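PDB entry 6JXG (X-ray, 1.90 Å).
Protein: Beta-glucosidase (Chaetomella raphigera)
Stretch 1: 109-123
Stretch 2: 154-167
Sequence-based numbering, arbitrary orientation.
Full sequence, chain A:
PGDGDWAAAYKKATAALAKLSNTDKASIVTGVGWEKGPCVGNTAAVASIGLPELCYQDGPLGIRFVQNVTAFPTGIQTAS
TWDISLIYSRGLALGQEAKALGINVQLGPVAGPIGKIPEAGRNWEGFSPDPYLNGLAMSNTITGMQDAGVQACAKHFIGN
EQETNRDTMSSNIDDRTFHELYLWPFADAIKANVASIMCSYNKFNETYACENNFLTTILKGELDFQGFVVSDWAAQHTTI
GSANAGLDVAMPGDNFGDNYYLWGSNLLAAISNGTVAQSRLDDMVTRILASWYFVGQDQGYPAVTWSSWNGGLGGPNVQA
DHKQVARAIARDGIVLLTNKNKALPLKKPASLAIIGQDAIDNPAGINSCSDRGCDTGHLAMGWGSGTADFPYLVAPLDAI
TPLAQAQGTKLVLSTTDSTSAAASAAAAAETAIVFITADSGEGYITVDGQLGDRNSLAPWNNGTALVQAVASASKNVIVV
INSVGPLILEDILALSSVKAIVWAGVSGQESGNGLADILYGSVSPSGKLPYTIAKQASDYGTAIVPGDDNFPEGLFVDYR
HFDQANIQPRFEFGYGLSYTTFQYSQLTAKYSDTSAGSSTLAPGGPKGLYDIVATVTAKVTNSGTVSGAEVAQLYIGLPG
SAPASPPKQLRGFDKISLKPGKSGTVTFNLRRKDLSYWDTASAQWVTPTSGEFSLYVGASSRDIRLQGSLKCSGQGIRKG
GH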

# COMPACT_ATOMS: atom_id res chain seq x y z
N PRO A 109 -1.53 1.20 -7.70
CA PRO A 109 -0.99 1.01 -6.41
C PRO A 109 -0.18 -0.31 -6.26
O PRO A 109 0.03 -1.02 -7.19
CB PRO A 109 -2.20 1.02 -5.51
CG PRO A 109 -3.30 0.35 -6.35
CD PRO A 109 -2.91 0.71 -7.79
N VAL A 110 0.33 -0.53 -5.06
CA VAL A 110 1.27 -1.60 -4.78
C VAL A 110 0.64 -2.74 -4.01
O VAL A 110 0.29 -2.58 -2.82
CB VAL A 110 2.49 -1.02 -4.02
CG1 VAL A 110 3.41 -2.15 -3.59
CG2 VAL A 110 3.27 0.01 -4.87
N ALA A 111 0.43 -3.86 -4.70
CA ALA A 111 0.01 -5.14 -4.09
C ALA A 111 1.13 -6.09 -3.70
O ALA A 111 0.86 -7.11 -3.03
CB ALA A 111 -0.89 -5.91 -5.03
N GLY A 112 2.34 -5.83 -4.20
CA GLY A 112 3.54 -6.71 -4.00
C GLY A 112 4.74 -5.75 -3.96
O GLY A 112 5.05 -5.05 -4.92
N PRO A 113 5.46 -5.70 -2.84
CA PRO A 113 5.35 -6.54 -1.65
C PRO A 113 4.06 -6.28 -0.81
O PRO A 113 3.54 -5.11 -0.74
CB PRO A 113 6.54 -6.10 -0.86
CG PRO A 113 6.72 -4.63 -1.21
CD PRO A 113 6.46 -4.62 -2.68
N ILE A 114 3.58 -7.31 -0.15
CA ILE A 114 2.57 -7.14 0.89
C ILE A 114 3.25 -6.74 2.20
O ILE A 114 2.64 -6.07 3.05
CB ILE A 114 1.66 -8.38 1.11
CG1 ILE A 114 2.42 -9.56 1.74
CG2 ILE A 114 0.95 -8.84 -0.19
CD1 ILE A 114 1.48 -10.77 2.06
N GLY A 115 4.53 -7.12 2.37
CA GLY A 115 5.29 -6.82 3.57
C GLY A 115 5.39 -7.97 4.59
O GLY A 115 5.39 -7.71 5.75
N LYS A 116 5.52 -9.21 4.09
CA LYS A 116 5.71 -10.41 4.90
C LYS A 116 6.97 -10.32 5.79
O LYS A 116 7.01 -10.96 6.88
CB LYS A 116 5.80 -11.68 4.02
CG LYS A 116 7.03 -12.55 4.31
CD LYS A 116 7.48 -13.20 3.10
CE LYS A 116 8.92 -13.43 2.85
NZ LYS A 116 9.50 -14.65 3.40
N ILE A 117 7.95 -9.55 5.33
CA ILE A 117 9.22 -9.31 6.07
C ILE A 117 9.20 -7.90 6.62
O ILE A 117 9.24 -6.92 5.85
CB ILE A 117 10.49 -9.51 5.21
CG1 ILE A 117 10.52 -10.92 4.62
CG2 ILE A 117 11.74 -9.14 5.99
CD1 ILE A 117 11.49 -11.10 3.50
N PRO A 118 9.11 -7.78 7.95
CA PRO A 118 8.85 -6.43 8.51
C PRO A 118 9.94 -5.37 8.18
O PRO A 118 9.64 -4.14 8.11
CB PRO A 118 8.72 -6.69 10.00
CG PRO A 118 9.39 -8.00 10.22
CD PRO A 118 9.28 -8.81 8.98
N GLU A 119 11.16 -5.83 7.95
CA GLU A 119 12.27 -4.98 7.62
C GLU A 119 12.27 -4.52 6.16
O GLU A 119 13.04 -3.62 5.79
CB GLU A 119 13.63 -5.70 7.81
CG GLU A 119 13.92 -6.05 9.27
CD GLU A 119 13.36 -7.41 9.72
OE1 GLU A 119 12.57 -8.05 8.98
OE2 GLU A 119 13.69 -7.82 10.91
N ALA A 120 11.55 -5.19 5.31
CA ALA A 120 11.70 -4.95 3.90
C ALA A 120 11.37 -3.51 3.48
O ALA A 120 10.50 -2.81 4.04
CB ALA A 120 10.98 -6.00 3.08
N GLY A 121 12.17 -3.00 2.55
CA GLY A 121 12.28 -1.54 2.45
C GLY A 121 11.13 -0.78 1.78
O GLY A 121 11.04 0.43 1.95
N ARG A 122 10.29 -1.48 1.01
CA ARG A 122 9.21 -0.80 0.28
C ARG A 122 7.81 -1.08 0.83
O ARG A 122 6.80 -0.71 0.22
CB ARG A 122 9.28 -1.21 -1.17
CG ARG A 122 10.56 -0.74 -1.84
CD ARG A 122 10.56 -1.20 -3.30
NE ARG A 122 9.68 -0.28 -4.08
CZ ARG A 122 9.56 -0.29 -5.41
NH1 ARG A 122 10.19 -1.21 -6.13
NH2 ARG A 122 8.79 0.60 -6.01
N ASN A 123 7.74 -1.66 1.99
CA ASN A 123 6.42 -2.12 2.50
C ASN A 123 5.44 -0.99 2.76
O ASN A 123 4.27 -1.12 2.52
CB ASN A 123 6.59 -2.99 3.77
CG ASN A 123 7.36 -4.25 3.53
OD1 ASN A 123 7.55 -4.66 2.41
ND2 ASN A 123 7.74 -4.92 4.61
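Stretch 2, residues 154-167: AKHFIGNEQETNRD

Stretch 2 runs alongside stretch 1 in the same direction, from Ala-154 beside Pro-109 to Glu-163 beside Gly-121, after which it continues to Asp-167. Its first four residues, 154-157, finish a strand; the rest is loop and turn, while stretch 1 has no regular secondary structure.

The backbones are joined first. Pro-109, after a cis peptide bond, lacks an N-H but offers its carbonyl: Lys-155 N donates to Pro-109 O at 3.2 Å. Val-110 forms a single beta bridge with Lys-155, their CA atoms 5.0 Å apart, and its CG2 packs against the aliphatic Lys-155 CE at 3.8 Å. Lys-155 O then receives Gly-112 N at 3.2 Å and, more weakly, Ala-111 N at 2.8 Å.

Gly-112 fits because a CB here would lie 2.6 Å from His-156 O, a clash. Its own O accepts two bonds from one residue, His-156 N at 2.8 Å and His-156 ND1 at 2.7 Å, the second of these holding the ring edge against Gly-112 O. The cis-linked Pro-113 sets its CB 3.3 Å from Asn-160 O.

Next, the Glu-161 carboxylate gathers successive amides: Ile-114 N reaches Glu-161 OE2 at 2.9 Å, while Gly-115 N and Lys-116 N reach Glu-161 OE1 at 3.1 and 3.2 Å. Gly-115 has backbone angles that call for glycine. A water extends the link, accepting from Ile-117 N (2.9 Å) and donating to Glu-161 O (2.6 Å) and Glu-161 OE1 (2.8 Å).

The CA-to-CB bond of Ile-117 points toward stretch 2, and CD1 lies 3.7 Å from Glu-161 O. At the end of the type I turn that starts at Ile-117, the small Ala-120 brings CB within 3.1 Å of Glu-161 O. Arg-122 reaches back, its guanidinium covered on one face by His-156 CE1. A second water accepts from Arg-122 NH1 (2.8 Å) and Arg-166 NH1 (2.9 Å) and donates to Glu-163 OE2 (2.6 Å), tying the like-charged arginines to a carboxylate.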

# COMPACT_ATOMS: atom_id res chain seq x y z
N ALA A 154 -1.25 -2.07 -11.10
CA ALA A 154 -0.94 -2.87 -9.95
C ALA A 154 0.46 -3.49 -10.05
O ALA A 154 0.77 -4.27 -10.98
CB ALA A 154 -1.98 -3.97 -9.76
N LYS A 155 1.29 -3.23 -9.05
CA LYS A 155 2.71 -3.67 -9.12
C LYS A 155 3.09 -4.23 -7.74
O LYS A 155 2.43 -3.84 -6.72
CB LYS A 155 3.60 -2.50 -9.57
CG LYS A 155 3.82 -1.36 -8.60
CD LYS A 155 4.46 -0.14 -9.27
CE LYS A 155 4.96 0.77 -8.17
NZ LYS A 155 5.62 1.99 -8.66
N HIS A 156 4.12 -5.05 -7.60
CA HIS A 156 5.01 -5.62 -8.57
C HIS A 156 4.75 -7.13 -8.49
O HIS A 156 4.81 -7.74 -7.40
CB HIS A 156 6.47 -5.36 -8.17
CG HIS A 156 6.76 -3.94 -7.82
ND1 HIS A 156 6.47 -3.41 -6.57
CD2 HIS A 156 7.26 -2.92 -8.55
CE1 HIS A 156 6.83 -2.13 -6.55
NE2 HIS A 156 7.34 -1.83 -7.73
N PHE A 157 4.32 -7.69 -9.61
CA PHE A 157 3.93 -9.07 -9.69
C PHE A 157 5.19 -9.96 -9.95
O PHE A 157 5.73 -9.93 -11.06
CB PHE A 157 2.94 -9.28 -10.86
CG PHE A 157 2.39 -10.70 -10.94
CD1 PHE A 157 1.34 -11.06 -10.15
CD2 PHE A 157 2.99 -11.68 -11.79
CE1 PHE A 157 0.81 -12.39 -10.20
CE2 PHE A 157 2.48 -12.99 -11.85
CZ PHE A 157 1.39 -13.33 -11.02
N ILE A 158 5.68 -10.76 -9.00
CA ILE A 158 5.14 -11.01 -7.70
C ILE A 158 6.33 -11.61 -6.87
O ILE A 158 7.32 -12.09 -7.44
CB ILE A 158 3.93 -12.02 -7.79
CG1 ILE A 158 3.13 -12.03 -6.48
CG2 ILE A 158 4.42 -13.41 -8.22
CD1 ILE A 158 1.72 -12.61 -6.55
N GLY A 159 6.18 -11.67 -5.55
CA GLY A 159 7.23 -12.20 -4.67
C GLY A 159 8.43 -11.32 -4.46
O GLY A 159 9.47 -11.81 -4.03
N ASN A 160 8.31 -10.01 -4.74
CA ASN A 160 9.42 -9.04 -4.47
C ASN A 160 9.25 -8.51 -3.06
O ASN A 160 8.85 -7.37 -2.83
CB ASN A 160 9.38 -7.98 -5.53
CG ASN A 160 10.40 -6.89 -5.36
OD1 ASN A 160 11.48 -7.10 -4.75
ND2 ASN A 160 10.10 -5.75 -5.92
N GLU A 161 9.48 -9.39 -2.10
CA GLU A 161 9.21 -9.12 -0.68
C GLU A 161 10.44 -8.55 0.04
O GLU A 161 10.37 -8.35 1.23
CB GLU A 161 8.63 -10.38 -0.02
CG GLU A 161 7.25 -10.76 -0.59
CD GLU A 161 6.14 -9.79 -0.14
OE1 GLU A 161 6.33 -9.19 0.98
OE2 GLU A 161 5.10 -9.65 -0.89
N GLN A 162 11.56 -8.40 -0.66
CA GLN A 162 12.74 -7.67 -0.11
C GLN A 162 13.51 -6.98 -1.21
O GLN A 162 13.52 -7.41 -2.36
CB GLN A 162 13.67 -8.60 0.68
CG GLN A 162 14.29 -9.72 -0.20
CD GLN A 162 15.20 -10.62 0.63
OE1 GLN A 162 14.75 -11.21 1.63
NE2 GLN A 162 16.47 -10.65 0.28
N GLU A 163 14.21 -5.90 -0.83
CA GLU A 163 15.01 -5.13 -1.76
C GLU A 163 16.42 -5.72 -1.96
O GLU A 163 17.01 -5.64 -3.04
CB GLU A 163 15.16 -3.69 -1.28
CG GLU A 163 13.82 -2.96 -1.35
CD GLU A 163 13.29 -3.01 -2.76
OE1 GLU A 163 13.80 -2.24 -3.63
OE2 GLU A 163 12.40 -3.86 -3.02
N THR A 164 16.92 -6.35 -0.90
CA THR A 164 18.20 -7.04 -0.95
C THR A 164 18.22 -8.13 -2.05
O THR A 164 17.40 -9.10 -2.07
CB THR A 164 18.55 -7.63 0.42
OG1 THR A 164 18.61 -6.57 1.41
CG2 THR A 164 19.96 -8.33 0.37
N ASN A 165 19.13 -7.94 -3.00
CA ASN A 165 19.30 -8.83 -4.16
C ASN A 165 18.03 -9.01 -4.97
O ASN A 165 17.81 -10.03 -5.54
CB ASN A 165 19.77 -10.27 -3.74
CG ASN A 165 21.06 -10.25 -2.93
OD1 ASN A 165 21.92 -9.46 -3.16
ND2 ASN A 165 21.15 -11.10 -1.95
N ARG A 166 17.19 -8.01 -4.99
CA ARG A 166 15.94 -8.14 -5.64
C ARG A 166 16.03 -8.49 -7.11
O ARG A 166 15.07 -9.03 -7.61
CB ARG A 166 15.10 -6.86 -5.53
CG ARG A 166 15.70 -5.66 -6.27
CD ARG A 166 14.89 -4.39 -6.06
NE ARG A 166 15.52 -3.30 -6.76
CZ ARG A 166 14.88 -2.21 -7.17
NH1 ARG A 166 13.60 -2.10 -6.95
NH2 ARG A 166 15.53 -1.25 -7.83
N ASP A 167 17.13 -8.19 -7.78
CA ASP A 167 17.19 -8.47 -9.20
C ASP A 167 18.00 -9.70 -9.50
O ASP A 167 18.31 -9.97 -10.68
CB ASP A 167 17.71 -7.29 -9.99
CG ASP A 167 19.09 -6.90 -9.64
OD1 ASP A 167 19.50 -5.96 -10.26
OD2 ASP A 167 19.73 -7.44 -8.72
O HOH W 1 8.21 -8.19 2.75
O HOH W 2 11.61 -3.58 -5.53